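Local coordinates for protein probable transcriptional regulator, AsnC family (PDB 2DJW) that is a stand-alone RAM-domain protein of uncertain function that may take part in transcriptional regulation and can bind zinc, at residues A[16-21]-A[64-69]; A[23-28]-A[58-63]; A[44-47]-A[51-54]. All blocks are in the same frame, centred on the assembly; numbering follows the deposited sequence.

How the contacts relate
From the N terminus the chain runs through strand 2-10 into helix 15-22, which contributes residues 16-21 to contact 1; the partner, 64-69, arrives much later, so contact 1 closes the widest loop. Nested inside it, contact 2 joins the connection 23-28 to the end of helix 52-60 and the turn behind it. Contact 3, nested in turn within contact 2, closes a short loop between strand 40-46 and the start of helix 52-60. Contacts 1 and 2 touch through Leu18 and Leu63, contacts 2 and 3 through the backbones of Gln27 and Arg45; contacts 1 and 3, centres about 17 Å apart, do not meet.

Contact 1: A[16-21]-A[64-69]; sequences QALGEA and EGVERT
Leu18 reaches from helix 15-22 to the turn that leads into strand 66-77, and its two methyls share the work. Leu18 CD2 lies 3.2 Å from the carbonyl oxygen O of Glu64, a close van der Waals approach, while Leu18 CD1 packs 3.8 Å from CG1 of Val66. Val66 CG1 is almost as near to Leu18 CD2, at 3.9 Å, so the valine branch meets the fork of the leucine with the two side chains at a slant. Leu18 CD1 also rests 4.0 Å from the carbonyl carbon C of Gly65. No hydrogen bond crosses between the segments. With CG of Leu18 turned opposite its own carbonyl carbon (chi1 -56°), the fork extends toward the turn. This is helix-to-sheet packing at one end of the ferredoxin-like alpha-beta fold of the RAM domain, where a helix meets the start of the edge strand within the chain. Glycine suits position 65 because its positive phi (111°) would press a CB against the preceding carbonyl oxygen, and such a CB would also crowd Leu18 CD1. Replacing Leu18 by an alanine would probably open a gap beside Val66 CG1 and leave the Glu64-Gly65 backbone without its apolar cover. Farther out, Leu18 also packs on Pro10 and Leu63. Glu64 O accepts a hydrogen bond from Arg14 NE, the carboxylate of Glu64 forms a salt bridge with Arg11, and Gly65 is bonded through its backbone to Arg11. Beyond Val66, a classic beta bulge sets Glu67 and Arg68 together opposite Arg9 of strand 2-10.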
loop_
_atom_site.group_PDB
_atom_site.type_symbol
_atom_site.label_atom_id
_atom_site.label_comp_id
_atom_site.label_asym_id
_atom_site.label_seq_id
_atom_site.Cartn_x
_atom_site.Cartn_y
_atom_site.Cartn_z
ATOM N N GLN A 16 -0.040 4.854 -26.371
ATOM C CA GLN A 16 -0.844 5.152 -27.565
ATOM C C GLN A 16 -1.155 3.914 -28.387
ATOM O O GLN A 16 -2.299 3.673 -28.756
ATOM C CB GLN A 16 -0.173 6.222 -28.417
ATOM C CG GLN A 16 -0.205 7.572 -27.778
ATOM C CD GLN A 16 0.581 8.606 -28.539
ATOM O OE1 GLN A 16 0.005 9.409 -29.267
ATOM N NE2 GLN A 16 1.894 8.637 -28.325
ATOM N N ALA A 17 -0.131 3.128 -28.669
ATOM C CA ALA A 17 -0.293 1.811 -29.273
ATOM C C ALA A 17 -1.449 1.048 -28.606
ATOM O O ALA A 17 -2.451 0.711 -29.253
ATOM C CB ALA A 17 1.018 1.041 -29.139
ATOM N N LEU A 18 -1.342 0.813 -27.300
ATOM C CA LEU A 18 -2.410 0.083 -26.570
ATOM C C LEU A 18 -3.756 0.813 -26.573
ATOM O O LEU A 18 -4.810 0.185 -26.764
ATOM C CB LEU A 18 -1.958 -0.304 -25.169
ATOM C CG LEU A 18 -0.668 -1.141 -25.181
ATOM C CD1 LEU A 18 -0.034 -1.125 -23.831
ATOM C CD2 LEU A 18 -0.927 -2.566 -25.647
ATOM N N GLY A 19 -3.717 2.133 -26.432
ATOM C CA GLY A 19 -4.914 2.929 -26.532
ATOM C C GLY A 19 -5.661 2.595 -27.796
ATOM O O GLY A 19 -6.820 2.210 -27.747
ATOM N N GLU A 20 -4.973 2.716 -28.935
ATOM C CA GLU A 20 -5.558 2.509 -30.268
ATOM C C GLU A 20 -6.013 1.087 -30.553
ATOM O O GLU A 20 -7.062 0.893 -31.162
ATOM C CB GLU A 20 -4.563 2.960 -31.345
ATOM C CG GLU A 20 -4.247 4.436 -31.249
ATOM C CD GLU A 20 -3.174 4.860 -32.209
ATOM O OE1 GLU A 20 -2.327 4.023 -32.584
ATOM O OE2 GLU A 20 -3.180 6.041 -32.584
ATOM N N ALA A 21 -5.220 0.110 -30.116
ATOM C CA ALA A 21 -5.598 -1.305 -30.188
ATOM C C ALA A 21 -6.844 -1.670 -29.366
ATOM O O ALA A 21 -7.671 -2.443 -29.838
ATOM C CB ALA A 21 -4.425 -2.183 -29.777
ATOM N N GLU A 64 0.865 -6.843 -26.389
ATOM C CA GLU A 64 2.222 -6.561 -25.969
ATOM C C GLU A 64 2.288 -5.225 -25.222
ATOM O O GLU A 64 1.826 -4.202 -25.732
ATOM C CB GLU A 64 3.164 -6.628 -27.201
ATOM C CG GLU A 64 4.285 -5.592 -27.274
ATOM C CD GLU A 64 5.241 -5.671 -26.105
ATOM O OE1 GLU A 64 5.398 -6.771 -25.525
ATOM O OE2 GLU A 64 5.843 -4.624 -25.775
ATOM N N GLY A 65 2.839 -5.254 -24.014
ATOM C CA GLY A 65 3.098 -4.035 -23.247
ATOM C C GLY A 65 2.274 -3.756 -21.983
ATOM O O GLY A 65 2.591 -2.829 -21.223
ATOM N N VAL A 66 1.218 -4.537 -21.749
ATOM C CA VAL A 66 0.324 -4.275 -20.612
ATOM C C VAL A 66 0.880 -4.867 -19.311
ATOM O O VAL A 66 1.098 -6.076 -19.194
ATOM C CB VAL A 66 -1.151 -4.709 -20.873
ATOM C CG1 VAL A 66 -1.665 -4.205 -22.240
ATOM C CG2 VAL A 66 -1.297 -6.185 -20.773
ATOM N N GLU A 67 1.144 -4.000 -18.350
ATOM C CA GLU A 67 1.672 -4.432 -17.071
ATOM C C GLU A 67 0.574 -4.980 -16.132
ATOM O O GLU A 67 0.650 -6.134 -15.688
ATOM C CB GLU A 67 2.446 -3.290 -16.414
ATOM C CG GLU A 67 3.800 -3.040 -17.057
ATOM C CD GLU A 67 4.488 -1.825 -16.502
ATOM O OE1 GLU A 67 5.731 -1.741 -16.613
ATOM O OE2 GLU A 67 3.793 -0.936 -15.968
ATOM N N ARG A 68 -0.426 -4.146 -15.833
ATOM C CA ARG A 68 -1.561 -4.529 -14.994
ATOM C C ARG A 68 -2.877 -4.058 -15.600
ATOM O O ARG A 68 -2.954 -2.990 -16.219
ATOM C CB ARG A 68 -1.441 -3.948 -13.576
ATOM C CG ARG A 68 -0.264 -4.483 -12.735
ATOM C CD ARG A 68 -0.524 -5.873 -12.120
ATOM N NE ARG A 68 0.694 -6.363 -11.472
ATOM C CZ ARG A 68 0.901 -6.405 -10.151
ATOM N NH1 ARG A 68 -0.043 -6.023 -9.285
ATOM N NH2 ARG A 68 2.062 -6.861 -9.684
ATOM N N THR A 69 -3.902 -4.873 -15.393
ATOM C CA THR A 69 -5.292 -4.524 -15.675
ATOM C C THR A 69 -6.115 -4.631 -14.361
ATOM O O THR A 69 -5.845 -5.516 -13.507
ATOM C CB THR A 69 -5.856 -5.445 -16.793
ATOM O OG1 THR A 69 -6.796 -4.736 -17.585
ATOM C CG2 THR A 69 -6.523 -6.681 -16.239
#

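Contact 2: A[23-28]-A[58-63]; sequences AELPQV and QGILSL
Gly59, near the end of helix 52-60, receives the CD1 methyl of Leu25, and Leu25 CD1 stops 4.1 Å from the carbonyl carbon C of Gly59. The bare backbone matters here: a CB would point toward the other segment and be tight against Leu25 CD1, so the missing side chain helps the methyl settle. Ile60 comes next, its CG1 4.1 Å from the same Leu25 CD1. One methyl thus spans two consecutive residues, and the leucine and isoleucine side chains cross at about a right angle. CG of Leu25 is placed opposite its own carbonyl carbon (chi1 -46°), which helps carry the methyl out from the loop toward the helix. Ile60 also packs on Ile22 of helix 15-22. Leu61 turns to other partners, including Val66 and Thr69. Ser62 folds back on the preceding backbone: its OG donates to Gln58 O over 2.7 Å, approaching from above the carbonyl plane. Leu63 completes a type I turn, its N bonded to Ile60 O at 3.0 Å, and packs against helix 15-22. A second type I turn, from Leu25 to Val28, shapes the opposing loop as it enters strand 28-34, with Val28 N bonded to Leu25 O. In this alpha-beta fold the contact therefore brings the connection after the first helix against the second helix. Across the contact the chemistry is wholly apolar and small in area, so its fit depends on shape, a leucine methyl against the bare glycine backbone and the isoleucine chain, with no directional bond between the segments.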
loop_
_atom_site.group_PDB
_atom_site.type_symbol
_atom_site.label_atom_id
_atom_site.label_comp_id
_atom_site.label_asym_id
_atom_site.label_seq_id
_atom_site.Cartn_x
_atom_site.Cartn_y
_atom_site.Cartn_z
ATOM N N ALA A 23 -9.218 0.375 -28.470
ATOM C CA ALA A 23 -10.309 0.999 -29.204
ATOM C C ALA A 23 -10.871 0.122 -30.337
ATOM O O ALA A 23 -12.001 0.337 -30.768
ATOM C CB ALA A 23 -9.866 2.350 -29.748
ATOM N N GLU A 24 -10.091 -0.848 -30.816
ATOM C CA GLU A 24 -10.536 -1.725 -31.919
ATOM C C GLU A 24 -11.474 -2.857 -31.506
ATOM O O GLU A 24 -12.361 -3.242 -32.284
ATOM C CB GLU A 24 -9.351 -2.298 -32.713
ATOM C CG GLU A 24 -8.613 -1.299 -33.642
ATOM C CD GLU A 24 -9.405 -0.007 -33.943
ATOM O OE1 GLU A 24 -10.599 -0.085 -34.313
ATOM O OE2 GLU A 24 -8.818 1.096 -33.804
ATOM N N LEU A 25 -11.274 -3.376 -30.291
ATOM C CA LEU A 25 -12.114 -4.436 -29.708
ATOM C C LEU A 25 -13.596 -4.056 -29.675
ATOM O O LEU A 25 -13.957 -3.008 -29.134
ATOM C CB LEU A 25 -11.664 -4.784 -28.285
ATOM C CG LEU A 25 -10.185 -4.977 -27.988
ATOM C CD1 LEU A 25 -9.975 -5.192 -26.489
ATOM C CD2 LEU A 25 -9.627 -6.122 -28.828
ATOM N N PRO A 26 -14.458 -4.938 -30.221
ATOM C CA PRO A 26 -15.873 -4.631 -30.446
ATOM C C PRO A 26 -16.643 -4.277 -29.173
ATOM O O PRO A 26 -17.671 -3.603 -29.252
ATOM C CB PRO A 26 -16.429 -5.924 -31.070
ATOM C CG PRO A 26 -15.444 -7.010 -30.708
ATOM C CD PRO A 26 -14.105 -6.318 -30.641
ATOM N N GLN A 27 -16.160 -4.718 -28.013
ATOM C CA GLN A 27 -16.884 -4.478 -26.757
ATOM C C GLN A 27 -16.572 -3.108 -26.110
ATOM O O GLN A 27 -17.252 -2.682 -25.174
ATOM C CB GLN A 27 -16.672 -5.631 -25.770
ATOM C CG GLN A 27 -16.814 -7.025 -26.376
ATOM C CD GLN A 27 -15.511 -7.579 -26.931
ATOM O OE1 GLN A 27 -14.545 -6.847 -27.172
ATOM N NE2 GLN A 27 -15.476 -8.889 -27.131
ATOM N N VAL A 28 -15.578 -2.403 -26.651
ATOM C CA VAL A 28 -15.110 -1.134 -26.088
ATOM C C VAL A 28 -15.863 0.023 -26.707
ATOM O O VAL A 28 -15.746 0.265 -27.914
ATOM C CB VAL A 28 -13.589 -0.953 -26.336
ATOM C CG1 VAL A 28 -13.100 0.387 -25.809
ATOM C CG2 VAL A 28 -12.787 -2.123 -25.724
ATOM N N GLN A 58 -8.293 -12.389 -23.481
ATOM C CA GLN A 58 -7.898 -12.702 -24.853
ATOM C C GLN A 58 -7.632 -11.427 -25.624
ATOM O O GLN A 58 -6.962 -11.450 -26.653
ATOM C CB GLN A 58 -8.964 -13.533 -25.597
ATOM C CG GLN A 58 -9.664 -14.662 -24.811
ATOM C CD GLN A 58 -8.744 -15.781 -24.308
ATOM O OE1 GLN A 58 -9.126 -16.544 -23.415
ATOM N NE2 GLN A 58 -7.536 -15.886 -24.877
ATOM N N GLY A 59 -8.157 -10.313 -25.120
ATOM C CA GLY A 59 -8.198 -9.051 -25.871
ATOM C C GLY A 59 -7.170 -8.032 -25.431
ATOM O O GLY A 59 -6.339 -7.625 -26.224
ATOM N N ILE A 60 -7.225 -7.606 -24.174
ATOM C CA ILE A 60 -6.256 -6.633 -23.656
ATOM C C ILE A 60 -4.960 -7.325 -23.236
ATOM O O ILE A 60 -3.855 -6.851 -23.552
ATOM C CB ILE A 60 -6.834 -5.770 -22.464
ATOM C CG1 ILE A 60 -7.927 -4.825 -22.960
ATOM C CG2 ILE A 60 -5.732 -4.994 -21.753
ATOM C CD1 ILE A 60 -8.737 -4.135 -21.883
ATOM N N LEU A 61 -5.088 -8.431 -22.509
ATOM C CA LEU A 61 -3.913 -9.047 -21.870
ATOM C C LEU A 61 -3.078 -9.882 -22.848
ATOM O O LEU A 61 -1.957 -10.309 -22.518
ATOM C CB LEU A 61 -4.296 -9.866 -20.630
ATOM C CG LEU A 61 -4.912 -9.180 -19.403
ATOM C CD1 LEU A 61 -5.443 -10.243 -18.441
ATOM C CD2 LEU A 61 -3.939 -8.241 -18.688
ATOM N N SER A 62 -3.620 -10.089 -24.047
ATOM C CA SER A 62 -2.894 -10.747 -25.128
ATOM C C SER A 62 -2.165 -9.705 -25.959
ATOM O O SER A 62 -1.682 -9.999 -27.073
ATOM C CB SER A 62 -3.851 -11.518 -26.031
ATOM O OG SER A 62 -4.433 -10.642 -26.988
ATOM N N LEU A 63 -2.118 -8.475 -25.446
ATOM C CA LEU A 63 -1.427 -7.412 -26.156
ATOM C C LEU A 63 -0.096 -7.153 -25.525
ATOM O O LEU A 63 0.061 -7.237 -24.300
ATOM C CB LEU A 63 -2.253 -6.128 -26.249
ATOM C CG LEU A 63 -3.583 -6.138 -27.017
ATOM C CD1 LEU A 63 -4.156 -4.725 -27.034
ATOM C CD2 LEU A 63 -3.457 -6.673 -28.447
#

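Contact 3: A[44-47]-A[51-54]; sequences VRLK and ELDD
Glu51 OE2 accepts the backbone N-H of Lys47, with Lys47 N 3.0 Å from Glu51 OE2, in a nearly straight bond (164° at the hydrogen). The donor meets the anti side of the carboxylate, 31° out of its plane, and ties the residue just after strand 40-46 to Glu51, beside the first turn of the following helix. Glu51 OE2 also lies 3.5 Å from Leu46 CA, so it rests against the strand end as well as bonding to the residue after it. With CG placed opposite the backbone N (chi1 -156°) and an extended chain beyond, Glu51 spans the gap to Lys47 N. Leu46 packs beside this hydrogen bond. Leu46 CD2 is 3.9 Å from the carbonyl carbon C of Glu51. The other methyl, Leu46 CD1, packs 3.8 Å from Leu52 CG as the two leucines cross obliquely. Leu46 also packs on Val55, and Leu52 on Thr71 and Leu73 of strand 66-77. The side chain of Glu51 additionally rests on Gln27. On the neighbouring strand residue, the CB of Arg45 is directed away from 51-54, and its guanidinium forms a salt bridge with Glu30 of a neighbouring subunit, so this strand has the helix on one side and a subunit interface on the other. A tight strand-to-helix connection of this kind belongs to the second beta-alpha-beta unit of the ferredoxin-like RAM domain, and here it lies beside the zinc-binding residues Glu50, just before Glu51, and Asp54, in helix 52-60; no metal is bound to this chain.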
loop_
_atom_site.group_PDB
_atom_site.type_symbol
_atom_site.label_atom_id
_atom_site.label_comp_id
_atom_site.label_asym_id
_atom_site.label_seq_id
_atom_site.Cartn_x
_atom_site.Cartn_y
_atom_site.Cartn_z
ATOM N N VAL A 44 -16.316 -0.504 -21.335
ATOM C CA VAL A 44 -16.743 -1.673 -22.078
ATOM C C VAL A 44 -18.254 -1.935 -21.845
ATOM O O VAL A 44 -18.808 -1.570 -20.802
ATOM C CB VAL A 44 -15.886 -2.932 -21.684
ATOM C CG1 VAL A 44 -16.176 -4.082 -22.580
ATOM C CG2 VAL A 44 -14.385 -2.645 -21.782
ATOM N N ARG A 45 -18.912 -2.543 -22.834
ATOM C CA ARG A 45 -20.320 -2.948 -22.721
ATOM C C ARG A 45 -20.387 -4.409 -23.045
ATOM O O ARG A 45 -19.920 -4.818 -24.109
ATOM C CB ARG A 45 -21.202 -2.181 -23.714
ATOM C CG ARG A 45 -21.022 -0.669 -23.701
ATOM C CD ARG A 45 -21.549 -0.034 -22.438
ATOM N NE ARG A 45 -21.666 1.404 -22.640
ATOM C CZ ARG A 45 -21.983 2.280 -21.700
ATOM N NH1 ARG A 45 -22.214 1.868 -20.461
ATOM N NH2 ARG A 45 -22.063 3.572 -22.005
ATOM N N LEU A 46 -20.942 -5.205 -22.138
ATOM C CA LEU A 46 -20.925 -6.662 -22.302
ATOM C C LEU A 46 -22.303 -7.306 -22.438
ATOM O O LEU A 46 -23.250 -6.911 -21.758
ATOM C CB LEU A 46 -20.164 -7.323 -21.147
ATOM C CG LEU A 46 -18.794 -6.751 -20.758
ATOM C CD1 LEU A 46 -18.486 -7.062 -19.303
ATOM C CD2 LEU A 46 -17.713 -7.298 -21.697
ATOM N N LYS A 47 -22.392 -8.312 -23.308
ATOM C CA LYS A 47 -23.583 -9.169 -23.407
ATOM C C LYS A 47 -23.803 -9.956 -22.110
ATOM O O LYS A 47 -24.920 -10.045 -21.617
ATOM C CB LYS A 47 -23.477 -10.122 -24.617
ATOM C CG LYS A 47 -24.321 -11.429 -24.502
ATOM C CD LYS A 47 -25.853 -11.189 -24.618
ATOM C CE LYS A 47 -26.670 -12.027 -23.603
ATOM N NZ LYS A 47 -26.524 -13.521 -23.752
ATOM N N GLU A 51 -18.227 -12.574 -21.243
ATOM C CA GLU A 51 -17.640 -11.854 -22.360
ATOM C C GLU A 51 -16.429 -11.013 -21.939
ATOM O O GLU A 51 -15.659 -10.545 -22.793
ATOM C CB GLU A 51 -18.679 -10.996 -23.099
ATOM C CG GLU A 51 -18.238 -10.729 -24.536
ATOM C CD GLU A 51 -19.069 -9.720 -25.283
ATOM O OE1 GLU A 51 -18.992 -9.725 -26.521
ATOM O OE2 GLU A 51 -19.772 -8.915 -24.663
ATOM N N LEU A 52 -16.261 -10.837 -20.629
ATOM C CA LEU A 52 -15.059 -10.216 -20.078
ATOM C C LEU A 52 -13.778 -10.969 -20.460
ATOM O O LEU A 52 -12.724 -10.360 -20.596
ATOM C CB LEU A 52 -15.152 -10.130 -18.553
ATOM C CG LEU A 52 -15.411 -8.812 -17.824
ATOM C CD1 LEU A 52 -15.299 -9.034 -16.322
ATOM C CD2 LEU A 52 -14.475 -7.691 -18.270
ATOM N N ASP A 53 -13.867 -12.292 -20.589
ATOM C CA ASP A 53 -12.735 -13.094 -21.046
ATOM C C ASP A 53 -12.265 -12.647 -22.441
ATOM O O ASP A 53 -11.061 -12.487 -22.680
ATOM C CB ASP A 53 -13.088 -14.583 -21.061
ATOM C CG ASP A 53 -11.847 -15.483 -21.093
ATOM O OD1 ASP A 53 -10.980 -15.371 -20.194
ATOM O OD2 ASP A 53 -11.744 -16.314 -22.012
ATOM N N ASP A 54 -13.227 -12.417 -23.336
ATOM C CA ASP A 54 -12.958 -11.914 -24.674
ATOM C C ASP A 54 -12.242 -10.565 -24.699
ATOM O O ASP A 54 -11.316 -10.377 -25.493
ATOM C CB ASP A 54 -14.255 -11.849 -25.482
ATOM C CG ASP A 54 -15.026 -13.163 -25.455
ATOM O OD1 ASP A 54 -14.390 -14.234 -25.278
ATOM O OD2 ASP A 54 -16.273 -13.126 -25.590
#